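Local coordinates for NAD-dependent epimerase/dehydratase (Veillonella parvula, PDB 4IPT), which probably binds a nicotinamide adenine dinucleotide cofactor in a Rossmann-type domain and acts as an oxidoreductase or epimerase-like enzyme of the short-chain dehydrogenase/reductase class, at residues 99-104 / 144-149; 174-179 / 212-217. All coordinates share one frame; numbering follows the deposited sequence. Where two conformers were deposited one is given.

Interaction 1. Residues 99-104 / 144-149; sequences NIRRVI and ESNLNY. With FMT (formic acid), chain F.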
loop_
_atom_site.group_PDB
_atom_site.type_symbol
_atom_site.label_atom_id
_atom_site.label_comp_id
_atom_site.label_asym_id
_atom_site.label_seq_id
_atom_site.Cartn_x
_atom_site.Cartn_y
_atom_site.Cartn_z
ATOM N N ASN A 99 -14.745 10.558 9.136
ATOM C CA ASN A 99 -15.554 10.488 7.918
ATOM C C ASN A 99 -14.724 10.331 6.642
ATOM O O ASN A 99 -15.125 10.811 5.582
ATOM C CB ASN A 99 -16.471 11.717 7.788
ATOM C CG ASN A 99 -17.418 11.881 8.966
ATOM O OD1 ASN A 99 -18.057 10.925 9.405
ATOM N ND2 ASN A 99 -17.519 13.108 9.475
ATOM N N ILE A 100 -13.577 9.658 6.745
ATOM C CA ILE A 100 -12.720 9.393 5.596
ATOM C C ILE A 100 -13.158 8.077 4.955
ATOM O O ILE A 100 -13.354 7.095 5.659
ATOM C CB ILE A 100 -11.234 9.297 6.006
ATOM C CG1 ILE A 100 -10.857 10.457 6.932
ATOM C CG2 ILE A 100 -10.327 9.258 4.773
ATOM C CD1 ILE A 100 -11.154 11.845 6.361
ATOM N N ARG A 101 -13.314 8.062 3.631
ATOM C CA ARG A 101 -13.904 6.908 2.940
ATOM C C ARG A 101 -12.917 6.154 2.073
ATOM O O ARG A 101 -12.974 4.927 1.989
ATOM C CB ARG A 101 -15.081 7.356 2.071
ATOM C CG ARG A 101 -16.148 8.148 2.809
ATOM C CD ARG A 101 -17.326 7.276 3.194
ATOM N NE ARG A 101 -17.091 6.483 4.400
ATOM C CZ ARG A 101 -17.247 5.163 4.473
ATOM N NH1 ARG A 101 -17.626 4.480 3.402
ATOM N NH2 ARG A 101 -17.016 4.525 5.615
ATOM N N ARG A 102 -12.013 6.886 1.426
ATOM C CA ARG A 102 -11.169 6.299 0.386
ATOM C C ARG A 102 -9.806 5.873 0.914
ATOM O O ARG A 102 -9.050 6.693 1.450
ATOM C CB ARG A 102 -10.973 7.302 -0.755
ATOM C CG ARG A 102 -10.218 6.738 -1.949
ATOM C CD ARG A 102 -11.117 5.844 -2.813
ATOM N NE ARG A 102 -10.408 5.344 -3.991
ATOM C CZ ARG A 102 -9.882 4.125 -4.090
ATOM N NH1 ARG A 102 -10.010 3.268 -3.084
ATOM N NH2 ARG A 102 -9.239 3.759 -5.192
ATOM N N VAL A 103 -9.492 4.592 0.768
ATOM C CA VAL A 103 -8.223 4.074 1.244
ATOM C C VAL A 103 -7.593 3.093 0.255
ATOM O O VAL A 103 -8.271 2.240 -0.320
ATOM C CB VAL A 103 -8.372 3.446 2.652
ATOM C CG1 VAL A 103 -9.315 2.266 2.613
ATOM C CG2 VAL A 103 -7.021 3.038 3.205
ATOM N N ILE A 104 -6.291 3.249 0.039
ATOM C CA ILE A 104 -5.519 2.324 -0.794
ATOM C C ILE A 104 -4.468 1.703 0.110
ATOM O O ILE A 104 -3.702 2.418 0.756
ATOM C CB ILE A 104 -4.829 3.062 -1.949
ATOM C CG1 ILE A 104 -5.877 3.693 -2.871
ATOM C CG2 ILE A 104 -3.915 2.098 -2.718
ATOM C CD1 ILE A 104 -5.300 4.687 -3.873
ATOM N N GLU A 144 -13.694 -6.175 6.117
ATOM C CA GLU A 144 -14.889 -6.141 6.944
ATOM C C GLU A 144 -15.401 -4.734 7.224
ATOM O O GLU A 144 -16.494 -4.568 7.753
ATOM C CB GLU A 144 -14.619 -6.866 8.262
ATOM C CG GLU A 144 -14.402 -8.360 8.077
ATOM C CD GLU A 144 -13.639 -8.995 9.224
ATOM O OE1 GLU A 144 -13.325 -8.285 10.206
ATOM O OE2 GLU A 144 -13.349 -10.206 9.135
ATOM N N SER A 145 -14.604 -3.731 6.884
ATOM C CA SER A 145 -14.996 -2.335 7.082
ATOM C C SER A 145 -15.992 -1.935 5.998
ATOM O O SER A 145 -16.264 -2.729 5.095
ATOM C CB SER A 145 -13.754 -1.442 6.989
ATOM O OG SER A 145 -13.375 -1.257 5.643
ATOM N N ASN A 146 -16.551 -0.725 6.084
ATOM C CA ASN A 146 -17.372 -0.209 4.985
ATOM C C ASN A 146 -16.631 0.829 4.139
ATOM O O ASN A 146 -17.240 1.624 3.424
ATOM C CB ASN A 146 -18.706 0.363 5.495
ATOM C CG ASN A 146 -19.760 0.441 4.398
ATOM O OD1 ASN A 146 -19.816 -0.424 3.518
ATOM N ND2 ASN A 146 -20.593 1.477 4.438
ATOM N N LEU A 147 -15.307 0.808 4.212
ATOM C CA LEU A 147 -14.493 1.783 3.491
ATOM C C LEU A 147 -14.474 1.512 1.986
ATOM O O LEU A 147 -14.623 0.363 1.539
ATOM C CB LEU A 147 -13.062 1.763 4.022
ATOM C CG LEU A 147 -12.814 2.302 5.424
ATOM C CD1 LEU A 147 -11.417 1.937 5.895
ATOM C CD2 LEU A 147 -13.009 3.811 5.441
ATOM N N ASN A 148 -14.296 2.582 1.213
ATOM C CA ASN A 148 -14.081 2.455 -0.219
ATOM C C ASN A 148 -12.615 2.130 -0.416
ATOM O O ASN A 148 -11.811 3.002 -0.730
ATOM C CB ASN A 148 -14.472 3.762 -0.919
ATOM C CG ASN A 148 -14.303 3.692 -2.426
ATOM O OD1 ASN A 148 -13.982 2.645 -2.978
ATOM N ND2 ASN A 148 -14.550 4.809 -3.096
ATOM N N TYR A 149 -12.267 0.859 -0.228
ATOM C CA TYR A 149 -10.869 0.446 -0.212
ATOM C C TYR A 149 -10.413 -0.151 -1.539
ATOM O O TYR A 149 -11.207 -0.700 -2.295
ATOM C CB TYR A 149 -10.614 -0.571 0.926
ATOM C CG TYR A 149 -11.270 -1.924 0.726
ATOM C CD1 TYR A 149 -10.708 -2.870 -0.136
ATOM C CD2 TYR A 149 -12.423 -2.268 1.406
ATOM C CE1 TYR A 149 -11.296 -4.104 -0.337
ATOM C CE2 TYR A 149 -13.012 -3.508 1.214
ATOM C CZ TYR A 149 -12.438 -4.419 0.354
ATOM O OH TYR A 149 -13.019 -5.651 0.148
HETATM C C FMT F . -11.559 -8.826 -1.404
HETATM O O1 FMT F . -11.644 -7.611 -1.605
HETATM O O2 FMT F . -10.503 -9.446 -1.242
#
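Arg102 and Val103 pair in parallel with Asn148 and Tyr149, their backbones tied by Asn148 N to Arg101 O at 2.8 Å and by Val103 N to Asn148 O at 3.2 Å. This is the start of two neighbouring strands, 102-108 and 148-158, in the parallel part of the mixed sheet of a Rossmann-like domain, and the largely helical chain between them makes the crossover. Arg102 and Asn148 share one face of the sheet. With CG anti to the backbone N (chi1 -174°) and a bend at chi2, the arginine chain lays its CD 3.6 Å from Asn148 ND2 and brings NH1 to 3.0 Å from Asn148 O. That carbonyl thus takes two donors, Arg102 NH1 and Val103 N, from opposite faces of its plane, while the acceptor lies close to the guanidinium plane. Arg102 NH1 also bonds Thr150 OG1, and Arg102 NE forms a salt bridge with Glu198. A leucine in place of Arg102 would probably cost Glu198 this salt bridge and leave Asn148 O with one donor fewer. On the other face, in one of its two conformers, Val103 tentatively packs CG1 3.5 Å from Tyr149 CB, against helix 129-144, whose Leu142 touches Val103, Leu147 and Tyr149. Leu147 CD2 reaches back over one face of the Arg101 guanidinium and to Ile100 O, 3.3 Å away. Before the strands begin, the exposed Arg101 bends at chi2 and chi3 to bridge the two loops. Ser145 OG accepts from Leu147 N in an ST turn, shaping the loop whose Asn146 O receives Arg101 NH1 at 2.9 Å, the donor standing above the carbonyl plane.

Interaction 2. Residues 174-179 / 212-217; sequences QFNDAQ and GTHYDK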
loop_
_atom_site.group_PDB
_atom_site.type_symbol
_atom_site.label_atom_id
_atom_site.label_comp_id
_atom_site.label_asym_id
_atom_site.label_seq_id
_atom_site.Cartn_x
_atom_site.Cartn_y
_atom_site.Cartn_z
ATOM N N GLN A 174 -5.517 -16.347 -11.447
ATOM C CA GLN A 174 -4.205 -16.887 -11.140
ATOM C C GLN A 174 -3.172 -15.775 -11.311
ATOM O O GLN A 174 -3.211 -15.010 -12.277
ATOM C CB GLN A 174 -3.892 -18.034 -12.086
ATOM C CG GLN A 174 -2.670 -18.837 -11.713
ATOM C CD GLN A 174 -2.438 -19.961 -12.700
ATOM O OE1 GLN A 174 -2.230 -19.722 -13.895
ATOM N NE2 GLN A 174 -2.507 -21.200 -12.216
ATOM N N PHE A 175 -2.276 -15.663 -10.334
ATOM C CA PHE A 175 -1.291 -14.587 -10.265
ATOM C C PHE A 175 0.032 -15.245 -10.544
ATOM O O PHE A 175 0.577 -15.937 -9.693
ATOM C CB PHE A 175 -1.323 -14.016 -8.842
ATOM C CG PHE A 175 -0.540 -12.733 -8.635
ATOM C CD1 PHE A 175 0.724 -12.534 -9.183
ATOM C CD2 PHE A 175 -1.072 -11.742 -7.838
ATOM C CE1 PHE A 175 1.417 -11.358 -8.944
ATOM C CE2 PHE A 175 -0.394 -10.572 -7.599
ATOM C CZ PHE A 175 0.848 -10.375 -8.153
ATOM N N ASN A 176 0.564 -15.043 -11.747
ATOM C CA ASN A 176 1.728 -15.806 -12.157
ATOM C C ASN A 176 3.038 -15.037 -12.069
ATOM O O ASN A 176 4.106 -15.627 -12.217
ATOM C CB ASN A 176 1.515 -16.348 -13.566
ATOM C CG ASN A 176 0.493 -17.453 -13.591
ATOM O OD1 ASN A 176 0.579 -18.397 -12.806
ATOM N ND2 ASN A 176 -0.485 -17.348 -14.486
ATOM N N ASP A 177 2.951 -13.735 -11.832
ATOM C CA ASP A 177 4.151 -12.898 -11.794
ATOM C C ASP A 177 4.901 -13.034 -10.475
ATOM O O ASP A 177 4.345 -12.783 -9.415
ATOM C CB ASP A 177 3.786 -11.429 -12.011
ATOM C CG ASP A 177 3.171 -11.166 -13.373
ATOM O OD1 ASP A 177 3.388 -11.945 -14.317
ATOM O OD2 ASP A 177 2.446 -10.161 -13.487
ATOM N N ALA A 178 6.173 -13.417 -10.559
ATOM C CA ALA A 178 6.968 -13.713 -9.371
ATOM C C ALA A 178 7.618 -12.477 -8.764
ATOM O O ALA A 178 8.192 -12.560 -7.674
ATOM C CB ALA A 178 8.036 -14.739 -9.699
ATOM N N GLN A 179 7.538 -11.341 -9.457
ATOM C CA GLN A 179 8.184 -10.123 -8.968
ATOM C C GLN A 179 7.561 -8.866 -9.560
ATOM O O GLN A 179 6.836 -8.933 -10.550
ATOM C CB GLN A 179 9.662 -10.156 -9.336
ATOM C CG GLN A 179 9.878 -10.129 -10.844
ATOM C CD GLN A 179 11.297 -10.455 -11.250
ATOM O OE1 GLN A 179 11.904 -11.398 -10.738
ATOM N NE2 GLN A 179 11.830 -9.689 -12.190
ATOM N N GLY A 212 5.389 -10.893 -17.613
ATOM C CA GLY A 212 6.399 -11.763 -18.187
ATOM C C GLY A 212 7.387 -12.308 -17.177
ATOM O O GLY A 212 8.508 -12.684 -17.542
ATOM N N THR A 213 6.981 -12.339 -15.909
ATOM C CA THR A 213 7.816 -12.929 -14.872
ATOM C C THR A 213 7.192 -14.189 -14.289
ATOM O O THR A 213 7.122 -14.350 -13.076
ATOM C CB THR A 213 8.148 -11.915 -13.753
ATOM O OG1 THR A 213 6.938 -11.424 -13.158
ATOM C CG2 THR A 213 8.937 -10.747 -14.330
ATOM N N HIS A 214 6.760 -15.084 -15.171
ATOM C CA HIS A 214 6.148 -16.326 -14.734
ATOM C C HIS A 214 7.218 -17.331 -14.309
ATOM O O HIS A 214 7.532 -18.270 -15.040
ATOM C CB HIS A 214 5.246 -16.890 -15.824
ATOM C CG HIS A 214 4.122 -15.985 -16.204
ATOM N ND1 HIS A 214 3.110 -16.376 -17.055
ATOM C CD2 HIS A 214 3.837 -14.706 -15.852
ATOM C CE1 HIS A 214 2.254 -15.386 -17.209
ATOM N NE2 HIS A 214 2.680 -14.354 -16.498
ATOM N N TYR A 215 7.774 -17.106 -13.118
ATOM C CA TYR A 215 8.869 -17.910 -12.582
ATOM C C TYR A 215 8.453 -18.628 -11.312
ATOM O O TYR A 215 7.456 -18.276 -10.689
ATOM C CB TYR A 215 10.074 -17.026 -12.238
ATOM C CG TYR A 215 10.473 -15.997 -13.274
ATOM C CD1 TYR A 215 10.395 -16.263 -14.630
ATOM C CD2 TYR A 215 10.927 -14.746 -12.877
ATOM C CE1 TYR A 215 10.768 -15.315 -15.570
ATOM C CE2 TYR A 215 11.305 -13.791 -13.808
ATOM C CZ TYR A 215 11.218 -14.081 -15.150
ATOM O OH TYR A 215 11.594 -13.129 -16.073
ATOM N N ASP A 216 9.240 -19.621 -10.906
ATOM C CA ASP A 216 8.953 -20.349 -9.674
ATOM C C ASP A 216 9.429 -19.600 -8.425
ATOM O O ASP A 216 9.107 -19.985 -7.302
ATOM C CB ASP A 216 9.569 -21.750 -9.730
ATOM C CG ASP A 216 8.957 -22.617 -10.815
ATOM O OD1 ASP A 216 7.863 -22.276 -11.313
ATOM O OD2 ASP A 216 9.569 -23.644 -11.164
ATOM N N LYS A 217 10.185 -18.522 -8.637
ATOM C CA LYS A 217 10.690 -17.677 -7.553
ATOM C C LYS A 217 11.116 -16.336 -8.142
ATOM O O LYS A 217 11.431 -16.265 -9.327
ATOM C CB LYS A 217 11.875 -18.355 -6.859
ATOM C CG LYS A 217 12.874 -18.968 -7.833
ATOM C CD LYS A 217 13.305 -20.370 -7.390
ATOM C CE LYS A 217 13.703 -21.247 -8.590
ATOM N NZ LYS A 217 14.182 -22.610 -8.195
HETATM O O HOH W 1 4.885 -18.241 -11.776
HETATM O O HOH W 2 2.463 -11.758 -17.445
#
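Thr213 and Ala178 form the tight centre of this contact between two irregular loops: Ala178 N donates to Thr213 O at 2.8 Å, and more weakly to Thr213 OG1, which is also hydrogen-bonded to the backbone O of Glu210. Ala178 CB faces the other loop, 4.0 Å from Tyr215 CB, with Leu119 of helix 117-125 also against it. Gln179 crosses Thr213 at about a right angle, CG resting 3.7 Å from the methyl CG2, and its OE1 meets the Tyr215 ring at the edge; Gln179 OE1 is held by Ser219, NE2 by the Glu210 carboxylate. The other side is more open and watery. There Asn176 CB sits squarely over the His214 ring, 3.6 Å from its centroid, a CH-pi contact, while Asp177 OD1 lies at the ring edge, 3.2 Å from His214 CD2. One water links Asn176 O to Tyr215 O; a second joins Asp177 OD1, Gly212 N and His214 NE2. The exposed imidazole turns ND1 to a bound di(hydroxyethyl)ether. His214 centres an inverse gamma turn, in which Tyr215 N bonds weakly to Thr213 O, so this carbonyl serves both loops. Such loop-to-loop packing joins the segment leading into strand 179-181 to the C-terminal tail beyond strand 204-209, toward the periphery of the Rossmann-like fold.

Strand 148-158 relates the two contacts: interaction 1 joins its beginning to strand 102-108, while the loops of interaction 2 adjoin strands 179-181 and 204-209, both its parallel neighbours. Their centres are 30 Å apart, with nearest atoms about 14 Å from one another, and they do not touch. Interaction 1 is mostly buried and has strand register, aliphatic packing under a helix and an arginine shared between a backbone carbonyl and a carboxylate. Interaction 2 is only partly buried, farther from the chain centre, and lacks strand pairing; a short polar backbone link, ring contacts and bridging waters hold its loops.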